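PDB 3AF6: transcription termination factor FttA from Pyrococcus horikoshii, which probably terminates transcription by cutting nascent RNA at the exit channel of RNA polymerase, using a two-zinc metallo-beta-lactamase nuclease site. Local coordinates for residues V200-L205 against P228-P233; L215-V220 against L259-M264; I252-A257 against G276-T281; L287-Q292 against E315-T320. All blocks are in the same frame, centred on the assembly; numbering follows the deposited sequence.

Overall arrangement
All four contacts lie in the N-terminal part of the metallo-beta-lactamase fold. Interactions 1, 2 and 3 step across one mixed sheet, whose strands 204-209, 213-216, 251-253 and 278-280 are neighbours in that order; interaction 4 joins two helices beside it. Along the chain, interactions 1 and 2 cross, as do 2 and 3, whereas interaction 4 comes last. Centres are about 8 Å apart for interactions 1 and 2, about 9 Å for 2 and 3, about 10 Å for 3 and 4, and about 19 Å for 1 and 4. Interactions 2 and 3 carry zinc ligands: part of the two-metal site, H256 to H261, follows strand 251-253, and H344, D367 and H618 supply the rest.

Interaction 1. Residues V200-L205 against P228-P233; sequences VGRSAL and PYKAFP
Y229 O, in helix 228-231, accepts a hydrogen bond from R202 NH1 (3.1 Å); the donor stands above the carbonyl plane and the bond is bent, 136° at the hydrogen. K230 O lies over one face of the R202 guanidinium, offset toward its rim, 3.5 Å from CZ. The K230 side chain bends at chi2 and leaves NZ 4.0 Å from R202 NH2, which also forms a salt bridge with a sulfate ion, probably from the crystallisation liquor. E199 probably tempers this meeting of like charges, through a salt bridge to R202 NE and a long, weak ion pair with K230 NZ. A231 brings its O near R202 CB. F232, just beyond the helix, takes the shorter and straighter bond: R202 NH1 to F232 O is 2.7 Å, close to the guanidinium plane. The arginine chain, extended from CG to NE (chi2 168°, chi3 172°), carries NH1 to both carbonyls. P233 makes an apolar contact, CB to A204 CB (3.8 Å), and its CG lies near R202 O. R202 and A204, just before and at the start of strand 204-209, meet helix 228-231 and the residues after it, while A231 is also bonded to N221.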
loop_
_atom_site.group_PDB
_atom_site.type_symbol
_atom_site.label_atom_id
_atom_site.label_comp_id
_atom_site.label_asym_id
_atom_site.label_seq_id
_atom_site.Cartn_x
_atom_site.Cartn_y
_atom_site.Cartn_z
ATOM N N VAL A 200 -11.413 -0.973 -15.003
ATOM C CA VAL A 200 -10.147 -0.837 -14.293
ATOM C C VAL A 200 -10.283 0.536 -13.635
ATOM O O VAL A 200 -10.816 1.468 -14.244
ATOM C CB VAL A 200 -8.950 -0.806 -15.275
ATOM C CG1 VAL A 200 -7.713 -0.301 -14.567
ATOM C CG2 VAL A 200 -8.690 -2.198 -15.840
ATOM N N GLY A 201 -9.850 0.685 -12.394
ATOM C CA GLY A 201 -9.974 2.006 -11.797
ATOM C C GLY A 201 -11.082 2.217 -10.781
ATOM O O GLY A 201 -12.111 1.541 -10.795
ATOM N N ARG A 202 -10.841 3.186 -9.899
ATOM C CA ARG A 202 -11.748 3.557 -8.822
ATOM C C ARG A 202 -12.323 2.371 -8.049
ATOM O O ARG A 202 -13.496 2.391 -7.662
ATOM C CB ARG A 202 -12.883 4.456 -9.346
ATOM C CG ARG A 202 -13.818 3.802 -10.351
ATOM C CD ARG A 202 -15.051 4.635 -10.584
ATOM N NE ARG A 202 -15.841 4.084 -11.677
ATOM C CZ ARG A 202 -16.990 4.599 -12.112
ATOM N NH1 ARG A 202 -17.490 5.686 -11.543
ATOM N NH2 ARG A 202 -17.636 4.024 -13.118
ATOM N N SER A 203 -11.484 1.358 -7.811
ATOM C CA SER A 203 -11.874 0.155 -7.072
ATOM C C SER A 203 -12.516 0.564 -5.765
ATOM O O SER A 203 -11.986 1.417 -5.045
ATOM C CB SER A 203 -10.647 -0.729 -6.760
ATOM O OG SER A 203 -10.328 -1.601 -7.826
ATOM N N ALA A 204 -13.642 -0.057 -5.445
ATOM C CA ALA A 204 -14.361 0.263 -4.223
ATOM C C ALA A 204 -15.430 -0.803 -4.049
ATOM O O ALA A 204 -16.367 -0.894 -4.843
ATOM C CB ALA A 204 -15.000 1.647 -4.342
ATOM N N LEU A 205 -15.289 -1.605 -3.001
ATOM C CA LEU A 205 -16.211 -2.699 -2.749
ATOM C C LEU A 205 -16.757 -2.613 -1.331
ATOM O O LEU A 205 -16.001 -2.586 -0.351
ATOM C CB LEU A 205 -15.478 -4.019 -2.992
ATOM C CG LEU A 205 -16.164 -5.374 -2.887
ATOM C CD1 LEU A 205 -15.370 -6.370 -3.705
ATOM C CD2 LEU A 205 -16.240 -5.826 -1.437
ATOM N N PRO A 228 -16.248 13.450 -13.159
ATOM C CA PRO A 228 -16.440 12.837 -11.841
ATOM C C PRO A 228 -17.434 11.672 -11.750
ATOM O O PRO A 228 -17.372 10.879 -10.812
ATOM C CB PRO A 228 -16.826 14.028 -10.947
ATOM C CG PRO A 228 -17.320 15.064 -11.895
ATOM C CD PRO A 228 -16.380 14.914 -13.069
ATOM N N TYR A 229 -18.345 11.546 -12.708
ATOM C CA TYR A 229 -19.277 10.426 -12.644
ATOM C C TYR A 229 -18.573 9.134 -13.116
ATOM O O TYR A 229 -19.012 8.016 -12.829
ATOM C CB TYR A 229 -20.539 10.717 -13.475
ATOM C CG TYR A 229 -21.503 9.549 -13.520
ATOM C CD1 TYR A 229 -22.161 9.105 -12.365
ATOM C CD2 TYR A 229 -21.665 8.808 -14.698
ATOM C CE1 TYR A 229 -22.943 7.934 -12.383
ATOM C CE2 TYR A 229 -22.438 7.645 -14.727
ATOM C CZ TYR A 229 -23.065 7.209 -13.571
ATOM O OH TYR A 229 -23.747 6.011 -13.608
ATOM N N LYS A 230 -17.465 9.293 -13.828
ATOM C CA LYS A 230 -16.702 8.149 -14.305
ATOM C C LYS A 230 -15.416 8.008 -13.491
ATOM O O LYS A 230 -14.795 6.945 -13.480
ATOM C CB LYS A 230 -16.354 8.324 -15.783
ATOM C CG LYS A 230 -17.103 7.403 -16.733
ATOM C CD LYS A 230 -16.730 5.936 -16.503
ATOM C CE LYS A 230 -17.492 5.014 -17.448
ATOM N NZ LYS A 230 -17.327 3.563 -17.113
ATOM N N ALA A 231 -15.043 9.074 -12.789
ATOM C CA ALA A 231 -13.817 9.093 -12.002
ATOM C C ALA A 231 -13.935 8.682 -10.546
ATOM O O ALA A 231 -12.938 8.280 -9.934
ATOM C CB ALA A 231 -13.187 10.482 -12.068
ATOM N N PHE A 232 -15.129 8.799 -9.974
ATOM C CA PHE A 232 -15.304 8.452 -8.571
ATOM C C PHE A 232 -16.166 7.241 -8.330
ATOM O O PHE A 232 -16.972 6.856 -9.172
ATOM C CB PHE A 232 -15.972 9.586 -7.782
ATOM C CG PHE A 232 -15.324 10.922 -7.931
ATOM C CD1 PHE A 232 -14.000 11.040 -8.339
ATOM C CD2 PHE A 232 -16.042 12.076 -7.616
ATOM C CE1 PHE A 232 -13.399 12.276 -8.429
ATOM C CE2 PHE A 232 -15.454 13.324 -7.699
ATOM C CZ PHE A 232 -14.126 13.429 -8.108
ATOM N N PRO A 233 -15.998 6.618 -7.162
ATOM C CA PRO A 233 -16.794 5.450 -6.791
ATOM C C PRO A 233 -18.226 5.996 -6.687
ATOM O O PRO A 233 -18.424 7.189 -6.461
ATOM C CB PRO A 233 -16.234 5.077 -5.423
ATOM C CG PRO A 233 -14.808 5.424 -5.562
ATOM C CD PRO A 233 -14.843 6.770 -6.263
#

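Interaction 2. Residues L215-V220 against L259-M264; sequences LVDFGV and LDHCGM. With ZN (zinc ion), chain J.
H261 meets D217 along one side of its imidazole and a zinc ion at its far end. From CB, 3.8 Å from D217 OD2, the side chain sets out with CG beside the backbone N (chi1 -69°), and CG is 3.7 Å from the same oxygen. ND1 then donates to D217 OD2 (2.9 Å, 164° at the hydrogen); the oxygen lies close to the ring plane, but the donor comes from above the carboxylate, the two planes being 78° apart. CE1 packs near S203, and CD2 lies on the zinc side of the ring. At the tip, NE2 binds the zinc ion at 2.2 Å, and D260 OD1 binds the same ion; D367 and H618 also bind it. D217 is therefore a second-shell residue that fixes the rotation of a metal ligand, and it is itself held by T255 N bonding to OD1. D260 and H261 end the HxHxDH signature of the metallo-beta-lactamase superfamily. Backbone bonds bind the two segments further: F218 N to H261 O (2.8 Å), M264 N to F218 O, and V220 N to L259 O, an oxygen that G263 N reaches from the opposite face of its plane. G219, lacking a side chain, lays its CA against the main chain of 259-263. Beyond it, V220 CB packs on M264 CG (3.6 Å), and the F218 ring touches M264 CB through CD2. Strand 213-216 runs between 204-209 and 251-253, whereas L259 and C262 turn to helix 282-301.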
loop_
_atom_site.group_PDB
_atom_site.type_symbol
_atom_site.label_atom_id
_atom_site.label_comp_id
_atom_site.label_asym_id
_atom_site.label_seq_id
_atom_site.Cartn_x
_atom_site.Cartn_y
_atom_site.Cartn_z
ATOM N N LEU A 215 -15.467 -1.031 3.880
ATOM C CA LEU A 215 -15.161 -0.628 2.526
ATOM C C LEU A 215 -13.802 -1.195 2.152
ATOM O O LEU A 215 -12.817 -0.973 2.862
ATOM C CB LEU A 215 -15.139 0.899 2.449
ATOM C CG LEU A 215 -15.124 1.592 1.083
ATOM C CD1 LEU A 215 -16.212 1.010 0.194
ATOM C CD2 LEU A 215 -15.342 3.101 1.283
ATOM N N VAL A 216 -13.743 -1.957 1.066
ATOM C CA VAL A 216 -12.458 -2.492 0.623
ATOM C C VAL A 216 -12.026 -1.645 -0.556
ATOM O O VAL A 216 -12.605 -1.714 -1.634
ATOM C CB VAL A 216 -12.550 -3.967 0.208
ATOM C CG1 VAL A 216 -11.209 -4.436 -0.346
ATOM C CG2 VAL A 216 -12.929 -4.804 1.415
ATOM N N ASP A 217 -10.999 -0.842 -0.315
ATOM C CA ASP A 217 -10.456 0.099 -1.283
ATOM C C ASP A 217 -11.439 1.227 -1.572
ATOM O O ASP A 217 -12.640 1.125 -1.298
ATOM C CB ASP A 217 -10.043 -0.596 -2.583
ATOM C CG ASP A 217 -8.761 -1.412 -2.422
ATOM O OD1 ASP A 217 -8.036 -1.192 -1.419
ATOM O OD2 ASP A 217 -8.473 -2.259 -3.299
ATOM N N PHE A 218 -10.898 2.325 -2.083
ATOM C CA PHE A 218 -11.677 3.498 -2.436
ATOM C C PHE A 218 -10.758 4.310 -3.332
ATOM O O PHE A 218 -10.108 5.269 -2.898
ATOM C CB PHE A 218 -12.041 4.301 -1.198
ATOM C CG PHE A 218 -13.262 5.160 -1.378
ATOM C CD1 PHE A 218 -14.506 4.577 -1.622
ATOM C CD2 PHE A 218 -13.174 6.545 -1.306
ATOM C CE1 PHE A 218 -15.636 5.360 -1.793
ATOM C CE2 PHE A 218 -14.309 7.341 -1.476
ATOM C CZ PHE A 218 -15.536 6.753 -1.720
ATOM N N GLY A 219 -10.694 3.896 -4.594
ATOM C CA GLY A 219 -9.832 4.565 -5.530
ATOM C C GLY A 219 -10.536 5.613 -6.354
ATOM O O GLY A 219 -11.747 5.852 -6.241
ATOM N N VAL A 220 -9.728 6.247 -7.189
ATOM C CA VAL A 220 -10.163 7.280 -8.096
ATOM C C VAL A 220 -9.614 6.824 -9.437
ATOM O O VAL A 220 -8.754 5.947 -9.500
ATOM C CB VAL A 220 -9.530 8.635 -7.722
ATOM C CG1 VAL A 220 -8.022 8.511 -7.719
ATOM C CG2 VAL A 220 -9.962 9.704 -8.706
ATOM N N LEU A 259 -3.244 4.992 -6.604
ATOM C CA LEU A 259 -4.390 5.896 -6.561
ATOM C C LEU A 259 -5.722 5.258 -6.947
ATOM O O LEU A 259 -6.787 5.696 -6.496
ATOM C CB LEU A 259 -4.126 7.120 -7.455
ATOM C CG LEU A 259 -2.996 8.082 -7.059
ATOM C CD1 LEU A 259 -2.917 9.184 -8.097
ATOM C CD2 LEU A 259 -3.226 8.675 -5.682
ATOM N N ASP A 260 -5.668 4.235 -7.786
ATOM C CA ASP A 260 -6.878 3.562 -8.208
ATOM C C ASP A 260 -7.379 2.570 -7.161
ATOM O O ASP A 260 -8.207 1.717 -7.462
ATOM C CB ASP A 260 -6.650 2.853 -9.537
ATOM C CG ASP A 260 -5.459 1.912 -9.501
ATOM O OD1 ASP A 260 -5.249 1.194 -10.505
ATOM O OD2 ASP A 260 -4.729 1.882 -8.480
ATOM N N HIS A 261 -6.877 2.679 -5.936
ATOM C CA HIS A 261 -7.326 1.813 -4.847
ATOM C C HIS A 261 -7.450 2.595 -3.534
ATOM O O HIS A 261 -8.195 2.204 -2.632
ATOM C CB HIS A 261 -6.374 0.611 -4.668
ATOM C CG HIS A 261 -6.429 -0.364 -5.802
ATOM N ND1 HIS A 261 -7.258 -1.466 -5.798
ATOM C CD2 HIS A 261 -5.829 -0.349 -7.014
ATOM C CE1 HIS A 261 -7.167 -2.085 -6.961
ATOM N NE2 HIS A 261 -6.308 -1.427 -7.717
ATOM N N CYS A 262 -6.726 3.708 -3.428
ATOM C CA CYS A 262 -6.797 4.522 -2.218
ATOM C C CYS A 262 -6.880 6.023 -2.547
ATOM O O CYS A 262 -6.903 6.864 -1.648
ATOM C CB CYS A 262 -5.566 4.267 -1.360
ATOM S SG CYS A 262 -4.103 4.936 -2.158
ATOM N N GLY A 263 -6.926 6.346 -3.834
ATOM C CA GLY A 263 -6.968 7.732 -4.263
ATOM C C GLY A 263 -8.058 8.662 -3.747
ATOM O O GLY A 263 -7.802 9.849 -3.543
ATOM N N MET A 264 -9.270 8.151 -3.562
ATOM C CA MET A 264 -10.369 8.977 -3.066
ATOM C C MET A 264 -10.483 8.959 -1.548
ATOM O O MET A 264 -11.285 9.694 -0.971
ATOM C CB MET A 264 -11.703 8.513 -3.664
ATOM C CG MET A 264 -11.945 8.974 -5.086
ATOM S SD MET A 264 -12.113 10.761 -5.173
ATOM C CE MET A 264 -13.646 10.975 -4.289
HETATM ZN ZN ZN J . -5.435 -1.205 -9.681
#

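Interaction 3. Residues I252-A257 against G276-T281; sequences IIITHA and GPIYTT. With ZN (zinc ion), chain I.
Two adjacent parallel strands of the metallo-beta-lactamase sheet pair here, I252 with I278 and I253 with Y279. I252 N bonds to P277 O (3.1 Å), I252 O receives Y279 N (2.8 Å), and I254 N reaches Y279 O (3.1 Å). I252 and I278 share one face of the sheet. I254 and I278 run alongside each other in the same direction; chi1 of I254, -55°, directs its CG1 to I278 CG2, 4.1 Å away. On the face of I253 and Y279, the tyrosine packs against V174 and I178 of helix 164-178. The short helices 259-262 and 267-270 lie in the connection between the strands, making it a beta-alpha-beta crossover, and the residues leaving the first strand enter the metal-binding loop. H256, first histidine of the HxHxDH signature, binds a zinc ion through NE2 (2.2 Å), alongside H258 and H344, with D367 also assigned to the site. Its ND1 donates to T255 OG1 (3.1 Å), which helps set the turn of the ring. A water accepts from T281 N (3.2 Å) and lies within bonding range of T255 O, spanning the gap where the two segments part. T281 is the N-cap of helix 282-301: its side chain caps a backbone N of the helix, and OG1 is bonded to T284 OG1 and G347 O.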
loop_
_atom_site.group_PDB
_atom_site.type_symbol
_atom_site.label_atom_id
_atom_site.label_comp_id
_atom_site.label_asym_id
_atom_site.label_seq_id
_atom_site.Cartn_x
_atom_site.Cartn_y
_atom_site.Cartn_z
ATOM N N ILE A 252 -12.412 0.890 6.659
ATOM C CA ILE A 252 -11.983 0.923 5.269
ATOM C C ILE A 252 -10.676 0.114 5.236
ATOM O O ILE A 252 -9.868 0.194 6.153
ATOM C CB ILE A 252 -11.708 2.363 4.781
ATOM C CG1 ILE A 252 -13.002 3.185 4.821
ATOM C CG2 ILE A 252 -11.162 2.328 3.361
ATOM C CD1 ILE A 252 -12.844 4.656 4.414
ATOM N N ILE A 253 -10.480 -0.687 4.201
ATOM C CA ILE A 253 -9.261 -1.472 4.092
ATOM C C ILE A 253 -8.643 -1.161 2.740
ATOM O O ILE A 253 -9.366 -1.050 1.748
ATOM C CB ILE A 253 -9.561 -2.984 4.158
ATOM C CG1 ILE A 253 -10.461 -3.275 5.358
ATOM C CG2 ILE A 253 -8.263 -3.773 4.261
ATOM C CD1 ILE A 253 -10.904 -4.708 5.455
ATOM N N ILE A 254 -7.323 -1.024 2.684
ATOM C CA ILE A 254 -6.678 -0.740 1.412
ATOM C C ILE A 254 -5.729 -1.864 0.992
ATOM O O ILE A 254 -4.819 -2.214 1.741
ATOM C CB ILE A 254 -5.904 0.590 1.480
ATOM C CG1 ILE A 254 -6.847 1.717 1.943
ATOM C CG2 ILE A 254 -5.287 0.902 0.123
ATOM C CD1 ILE A 254 -8.136 1.890 1.107
ATOM N N THR A 255 -5.940 -2.422 -0.203
ATOM C CA THR A 255 -5.096 -3.504 -0.716
ATOM C C THR A 255 -3.669 -3.022 -1.004
ATOM O O THR A 255 -2.693 -3.707 -0.667
ATOM C CB THR A 255 -5.665 -4.106 -2.021
ATOM O OG1 THR A 255 -5.662 -3.117 -3.055
ATOM C CG2 THR A 255 -7.074 -4.598 -1.804
ATOM N N HIS A 256 -3.549 -1.868 -1.664
ATOM C CA HIS A 256 -2.239 -1.306 -1.954
ATOM C C HIS A 256 -2.274 0.184 -2.253
ATOM O O HIS A 256 -3.330 0.764 -2.488
ATOM C CB HIS A 256 -1.519 -2.075 -3.060
ATOM C CG HIS A 256 -2.104 -1.907 -4.426
ATOM N ND1 HIS A 256 -3.223 -2.594 -4.849
ATOM C CD2 HIS A 256 -1.669 -1.202 -5.498
ATOM C CE1 HIS A 256 -3.445 -2.329 -6.124
ATOM N NE2 HIS A 256 -2.516 -1.487 -6.542
ATOM N N ALA A 257 -1.103 0.797 -2.242
ATOM C CA ALA A 257 -0.969 2.232 -2.400
ATOM C C ALA A 257 -1.398 2.989 -3.659
ATOM O O ALA A 257 -1.626 4.197 -3.577
ATOM C CB ALA A 257 0.452 2.614 -2.055
ATOM N N GLY A 276 -13.687 6.818 10.918
ATOM C CA GLY A 276 -13.464 5.520 11.527
ATOM C C GLY A 276 -12.054 5.086 11.165
ATOM O O GLY A 276 -11.280 5.891 10.643
ATOM N N PRO A 277 -11.690 3.823 11.405
ATOM C CA PRO A 277 -10.350 3.302 11.101
ATOM C C PRO A 277 -10.071 2.867 9.661
ATOM O O PRO A 277 -10.959 2.387 8.956
ATOM C CB PRO A 277 -10.239 2.122 12.051
ATOM C CG PRO A 277 -11.637 1.564 11.993
ATOM C CD PRO A 277 -12.484 2.815 12.130
ATOM N N ILE A 278 -8.824 3.031 9.235
ATOM C CA ILE A 278 -8.405 2.586 7.906
ATOM C C ILE A 278 -7.308 1.556 8.144
ATOM O O ILE A 278 -6.251 1.898 8.667
ATOM C CB ILE A 278 -7.775 3.700 7.071
ATOM C CG1 ILE A 278 -8.735 4.880 6.924
ATOM C CG2 ILE A 278 -7.396 3.143 5.707
ATOM C CD1 ILE A 278 -8.101 6.077 6.228
ATOM N N TYR A 279 -7.550 0.302 7.775
ATOM C CA TYR A 279 -6.544 -0.737 7.975
ATOM C C TYR A 279 -5.743 -0.990 6.713
ATOM O O TYR A 279 -6.303 -1.057 5.623
ATOM C CB TYR A 279 -7.201 -2.036 8.414
ATOM C CG TYR A 279 -7.934 -1.920 9.716
ATOM C CD1 TYR A 279 -9.308 -1.646 9.749
ATOM C CD2 TYR A 279 -7.247 -2.021 10.924
ATOM C CE1 TYR A 279 -9.975 -1.473 10.960
ATOM C CE2 TYR A 279 -7.898 -1.852 12.136
ATOM C CZ TYR A 279 -9.255 -1.577 12.151
ATOM O OH TYR A 279 -9.878 -1.393 13.354
ATOM N N THR A 280 -4.430 -1.143 6.867
ATOM C CA THR A 280 -3.553 -1.404 5.734
ATOM C C THR A 280 -2.143 -1.810 6.229
ATOM O O THR A 280 -1.849 -1.668 7.423
ATOM C CB THR A 280 -3.484 -0.147 4.835
ATOM O OG1 THR A 280 -2.889 -0.490 3.584
ATOM C CG2 THR A 280 -2.668 0.944 5.496
ATOM N N THR A 281 -1.285 -2.336 5.346
ATOM C CA THR A 281 0.072 -2.705 5.776
ATOM C C THR A 281 0.847 -1.402 5.922
ATOM O O THR A 281 0.576 -0.440 5.213
ATOM C CB THR A 281 0.815 -3.623 4.762
ATOM O OG1 THR A 281 1.032 -2.927 3.531
ATOM C CG2 THR A 281 0.011 -4.882 4.492
HETATM ZN ZN ZN I . -1.713 -1.318 -8.632
HETATM O O HOH W 1 -1.650 -3.032 2.200
#

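Interaction 4. Residues L287-Q292 against E315-T320; sequences LMVLLQ and EVIKHT
V289 and I317 cross at about a right angle where helices 282-301 and 310-319 come together, V289 CG2 resting on I317 CG1 at 3.5 Å; the CD1 tip of I317 also lies by both methyls of the valine. Beside this pair, M288 and V316 meet tip to tip, with M288 CE 3.8 Å from V316 CG1. The methionine starts between its backbone N and carbonyl carbon (chi1 85°), runs extended to SD and bends at chi3, which brings its methyl across to the other helix, 4.2 Å from T320 OG1. Q292 completes the contact through NE2, 4.2 Å from V316 CG2. No hydrogen bond joins the two segments, and the meeting is one of small apolar surfaces. The next shell sets these groups in place. I317 is also covered by I156, I159 and L160 of helix 151-161, V316 lies on I278 of the sheet, and M288 touches C262 near the metal-binding loop. L287 and L290 pack on helix 462-471. Over 287-292 and 315-319 the axes run almost antiparallel, 170° between their directions and 10.8 Å apart at the closest. Both helices adjoin strand 278-280 and form part of a helical layer against the sheet, as in the alpha-beta/beta-alpha sandwich of the metallo-beta-lactamase fold.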
loop_
_atom_site.group_PDB
_atom_site.type_symbol
_atom_site.label_atom_id
_atom_site.label_comp_id
_atom_site.label_asym_id
_atom_site.label_seq_id
_atom_site.Cartn_x
_atom_site.Cartn_y
_atom_site.Cartn_z
ATOM N N LEU A 287 3.292 4.584 1.529
ATOM C CA LEU A 287 3.257 4.758 0.084
ATOM C C LEU A 287 2.042 5.537 -0.430
ATOM O O LEU A 287 2.181 6.404 -1.284
ATOM C CB LEU A 287 3.335 3.394 -0.596
ATOM C CG LEU A 287 4.708 2.733 -0.491
ATOM C CD1 LEU A 287 4.611 1.253 -0.840
ATOM C CD2 LEU A 287 5.681 3.460 -1.415
ATOM N N MET A 288 0.854 5.250 0.094
ATOM C CA MET A 288 -0.338 5.947 -0.378
ATOM C C MET A 288 -0.270 7.426 -0.011
ATOM O O MET A 288 -0.633 8.288 -0.817
ATOM C CB MET A 288 -1.616 5.302 0.186
ATOM C CG MET A 288 -2.046 5.771 1.555
ATOM S SD MET A 288 -3.616 5.022 1.973
ATOM C CE MET A 288 -3.400 4.694 3.727
ATOM N N VAL A 289 0.211 7.712 1.197
ATOM C CA VAL A 289 0.348 9.089 1.651
ATOM C C VAL A 289 1.247 9.814 0.667
ATOM O O VAL A 289 1.019 10.974 0.347
ATOM C CB VAL A 289 0.968 9.164 3.054
ATOM C CG1 VAL A 289 1.545 10.546 3.300
ATOM C CG2 VAL A 289 -0.091 8.871 4.094
ATOM N N LEU A 290 2.266 9.125 0.177
ATOM C CA LEU A 290 3.161 9.743 -0.778
ATOM C C LEU A 290 2.445 10.035 -2.088
ATOM O O LEU A 290 2.479 11.164 -2.585
ATOM C CB LEU A 290 4.363 8.844 -1.068
ATOM C CG LEU A 290 5.238 9.419 -2.185
ATOM C CD1 LEU A 290 5.823 10.738 -1.697
ATOM C CD2 LEU A 290 6.338 8.448 -2.576
ATOM N N LEU A 291 1.800 9.012 -2.644
ATOM C CA LEU A 291 1.103 9.160 -3.915
ATOM C C LEU A 291 -0.012 10.188 -3.884
ATOM O O LEU A 291 -0.305 10.810 -4.905
ATOM C CB LEU A 291 0.556 7.817 -4.387
ATOM C CG LEU A 291 1.631 6.775 -4.695
ATOM C CD1 LEU A 291 0.958 5.493 -5.154
ATOM C CD2 LEU A 291 2.585 7.291 -5.758
ATOM N N GLN A 292 -0.626 10.365 -2.720
ATOM C CA GLN A 292 -1.702 11.338 -2.561
ATOM C C GLN A 292 -1.178 12.779 -2.596
ATOM O O GLN A 292 -1.796 13.662 -3.209
ATOM C CB GLN A 292 -2.460 11.087 -1.248
ATOM C CG GLN A 292 -3.335 9.854 -1.278
ATOM C CD GLN A 292 -3.766 9.399 0.102
ATOM O OE1 GLN A 292 -4.481 8.403 0.244
ATOM N NE2 GLN A 292 -3.335 10.123 1.128
ATOM N N GLU A 315 -5.252 13.613 7.842
ATOM C CA GLU A 315 -6.332 12.898 8.510
ATOM C C GLU A 315 -6.244 11.393 8.239
ATOM O O GLU A 315 -6.463 10.580 9.137
ATOM C CB GLU A 315 -7.690 13.441 8.051
ATOM C CG GLU A 315 -8.058 14.766 8.686
ATOM C CD GLU A 315 -8.059 14.682 10.201
ATOM O OE1 GLU A 315 -8.703 13.757 10.731
ATOM O OE2 GLU A 315 -7.418 15.531 10.867
ATOM N N VAL A 316 -5.921 11.033 6.997
ATOM C CA VAL A 316 -5.780 9.638 6.610
ATOM C C VAL A 316 -4.794 8.997 7.569
ATOM O O VAL A 316 -5.059 7.944 8.163
ATOM C CB VAL A 316 -5.218 9.506 5.175
ATOM C CG1 VAL A 316 -4.791 8.062 4.894
ATOM C CG2 VAL A 316 -6.258 9.959 4.172
ATOM N N ILE A 317 -3.650 9.652 7.718
ATOM C CA ILE A 317 -2.599 9.172 8.604
ATOM C C ILE A 317 -3.126 8.984 10.016
ATOM O O ILE A 317 -2.974 7.918 10.609
ATOM C CB ILE A 317 -1.422 10.163 8.642
ATOM C CG1 ILE A 317 -0.713 10.171 7.293
ATOM C CG2 ILE A 317 -0.455 9.790 9.752
ATOM C CD1 ILE A 317 0.327 11.259 7.174
ATOM N N LYS A 318 -3.761 10.021 10.540
ATOM C CA LYS A 318 -4.283 9.984 11.890
ATOM C C LYS A 318 -5.346 8.923 12.119
ATOM O O LYS A 318 -5.609 8.552 13.257
ATOM C CB LYS A 318 -4.816 11.372 12.260
ATOM C CG LYS A 318 -3.702 12.417 12.409
ATOM C CD LYS A 318 -4.236 13.825 12.550
ATOM C CE LYS A 318 -5.094 13.963 13.793
ATOM N NZ LYS A 318 -5.692 15.326 13.903
ATOM N N HIS A 319 -5.946 8.421 11.041
ATOM C CA HIS A 319 -6.994 7.400 11.145
ATOM C C HIS A 319 -6.554 5.987 10.747
ATOM O O HIS A 319 -7.306 5.023 10.921
ATOM C CB HIS A 319 -8.203 7.781 10.289
ATOM C CG HIS A 319 -9.093 8.809 10.914
ATOM N ND1 HIS A 319 -8.767 10.148 10.965
ATOM C CD2 HIS A 319 -10.308 8.693 11.506
ATOM C CE1 HIS A 319 -9.742 10.812 11.559
ATOM N NE2 HIS A 319 -10.687 9.954 11.898
ATOM N N THR A 320 -5.346 5.860 10.214
ATOM C CA THR A 320 -4.846 4.564 9.780
ATOM C C THR A 320 -4.311 3.662 10.891
ATOM O O THR A 320 -3.526 4.090 11.732
ATOM C CB THR A 320 -3.731 4.753 8.757
ATOM O OG1 THR A 320 -4.202 5.616 7.723
ATOM C CG2 THR A 320 -3.292 3.406 8.168
#